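Local coordinates for enoyl-CoA hydratase (Thermus thermophilus, PDB 1WZ8), which probably catalyses the reversible addition of water to the double bond of enoyl-CoA thioesters, as a hexameric member of the crotonase family, at residues A[38-41]-A[42-46]. Sequence-based numbering, arbitrary orientation.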
loop_
_atom_site.group_PDB
_atom_site.type_symbol
_atom_site.label_atom_id
_atom_site.label_comp_id
_atom_site.label_asym_id
_atom_site.label_seq_id
_atom_site.Cartn_x
_atom_site.Cartn_y
_atom_site.Cartn_z
ATOM N N LEU A 38 -19.172 -22.681 19.132
ATOM C CA LEU A 38 -19.353 -21.265 19.426
ATOM C C LEU A 38 -18.411 -20.394 18.605
ATOM O O LEU A 38 -18.806 -19.344 18.103
ATOM C CB LEU A 38 -19.145 -20.989 20.916
ATOM C CG LEU A 38 -19.389 -19.535 21.337
ATOM C CD1 LEU A 38 -20.823 -19.128 21.016
ATOM C CD2 LEU A 38 -19.116 -19.388 22.817
ATOM N N HIS A 39 -17.166 -20.826 18.467
ATOM C CA HIS A 39 -16.207 -20.062 17.682
ATOM C C HIS A 39 -16.712 -19.908 16.247
ATOM O O HIS A 39 -16.696 -18.811 15.684
ATOM C CB HIS A 39 -14.840 -20.749 17.706
ATOM C CG HIS A 39 -13.777 -19.997 16.970
ATOM N ND1 HIS A 39 -13.430 -20.285 15.667
ATOM C CD2 HIS A 39 -13.005 -18.951 17.345
ATOM C CE1 HIS A 39 -12.487 -19.447 15.272
ATOM N NE2 HIS A 39 -12.210 -18.628 16.271
ATOM N N ARG A 40 -17.170 -21.006 15.654
ATOM C CA ARG A 40 -17.683 -20.950 14.295
ATOM C C ARG A 40 -18.951 -20.099 14.218
ATOM O O ARG A 40 -19.159 -19.367 13.249
ATOM C CB ARG A 40 -17.970 -22.356 13.772
ATOM C CG ARG A 40 -18.716 -22.348 12.446
ATOM C CD ARG A 40 -18.608 -23.674 11.723
ATOM N NE ARG A 40 -18.882 -24.781 12.636
ATOM C CZ ARG A 40 -17.938 -25.481 13.254
ATOM N NH1 ARG A 40 -16.661 -25.166 13.059
ATOM N NH2 ARG A 40 -18.268 -26.509 14.029
ATOM N N GLY A 41 -19.790 -20.202 15.246
ATOM C CA GLY A 41 -21.019 -19.431 15.283
ATOM C C GLY A 41 -20.758 -17.936 15.317
ATOM O O GLY A 41 -21.374 -17.176 14.572
ATOM N N LEU A 42 -19.846 -17.513 16.188
ATOM C CA LEU A 42 -19.504 -16.099 16.310
ATOM C C LEU A 42 -18.846 -15.572 15.040
ATOM O O LEU A 42 -18.933 -14.384 14.725
ATOM C CB LEU A 42 -18.563 -15.890 17.504
ATOM C CG LEU A 42 -19.221 -16.018 18.880
ATOM C CD1 LEU A 42 -18.170 -16.067 19.979
ATOM C CD2 LEU A 42 -20.165 -14.845 19.087
ATOM N N ALA A 43 -18.190 -16.462 14.307
ATOM C CA ALA A 43 -17.503 -16.059 13.085
ATOM C C ALA A 43 -18.420 -15.988 11.870
ATOM O O ALA A 43 -18.228 -15.149 10.992
ATOM C CB ALA A 43 -16.355 -17.016 12.808
ATOM N N ARG A 44 -19.420 -16.861 11.830
ATOM C CA ARG A 44 -20.325 -16.915 10.691
ATOM C C ARG A 44 -21.649 -16.171 10.820
ATOM O O ARG A 44 -22.276 -15.868 9.809
ATOM C CB ARG A 44 -20.618 -18.377 10.340
ATOM C CG ARG A 44 -19.373 -19.228 10.202
ATOM C CD ARG A 44 -19.697 -20.685 9.918
ATOM N NE ARG A 44 -19.928 -20.932 8.497
ATOM C CZ ARG A 44 -19.494 -22.013 7.854
ATOM N NH1 ARG A 44 -18.811 -22.945 8.506
ATOM N NH2 ARG A 44 -19.720 -22.155 6.556
ATOM N N VAL A 45 -22.078 -15.872 12.041
ATOM C CA VAL A 45 -23.351 -15.188 12.249
ATOM C C VAL A 45 -23.469 -13.862 11.491
ATOM O O VAL A 45 -24.558 -13.477 11.063
ATOM C CB VAL A 45 -23.603 -14.941 13.764
ATOM C CG1 VAL A 45 -22.558 -13.984 14.321
ATOM C CG2 VAL A 45 -25.016 -14.407 13.988
ATOM N N TRP A 46 -22.346 -13.177 11.300
ATOM C CA TRP A 46 -22.356 -11.890 10.611
ATOM C C TRP A 46 -22.933 -11.940 9.201
ATOM O O TRP A 46 -23.580 -10.992 8.765
ATOM C CB TRP A 46 -20.943 -11.297 10.608
ATOM C CG TRP A 46 -20.407 -11.163 12.003
ATOM C CD1 TRP A 46 -19.590 -12.043 12.654
ATOM C CD2 TRP A 46 -20.769 -10.166 12.965
ATOM N NE1 TRP A 46 -19.429 -11.664 13.965
ATOM C CE2 TRP A 46 -20.143 -10.514 14.184
ATOM C CE3 TRP A 46 -21.568 -9.015 12.920
ATOM C CZ2 TRP A 46 -20.292 -9.753 15.347
ATOM C CZ3 TRP A 46 -21.718 -8.258 14.079
ATOM C CH2 TRP A 46 -21.083 -8.631 15.276
#
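Arg40 and Arg44, one turn apart on the same helix, show how two like-charged side chains can share a helix flank by meeting through their methylenes. They run side by side in the same direction, CG of Arg40 lying 3.2 Å from CD of Arg44, an unusually tight approach for two saturated carbons. Farther out, CD of Arg40 approaches NH1 of Arg44 at 3.3 Å, meeting the edge of that guanidinium rather than a face. Both chains bend at chi3 (47° in Arg40, 84° in Arg44), and the two guanidinium planes end up nearly perpendicular. The charges nevertheless stay near, with 4.5 Å between Arg40 NE and Arg44 NH1, a proximity probably eased by the salt bridge from Arg40 NH1 to Glu92 on helix 83-102. Glu92 also accepts a hydrogen bond from His39 ND1. A leucine in place of Arg40 would probably leave Glu92 without its cationic mate.

The roughly opposite side of the helix is apolar: Leu38 and Leu42 cross at a slant, CG of Leu38 lying 3.9 Å from CD1 of Leu42, and both also rest on Leu12 of strand 12-18. Backbone bonds hold this spacing, Leu42 N donating to Leu38 O at 2.8 Å and Arg44 N to Arg40 O at 2.9 Å. Such i to i+4 pairing, polar on one side and apolar on the other, is characteristic of an amphipathic helix; here helix 36-49 makes the crossover of the beta-alpha-beta unit between parallel strands 21-26 and 57-62 in the crotonase fold.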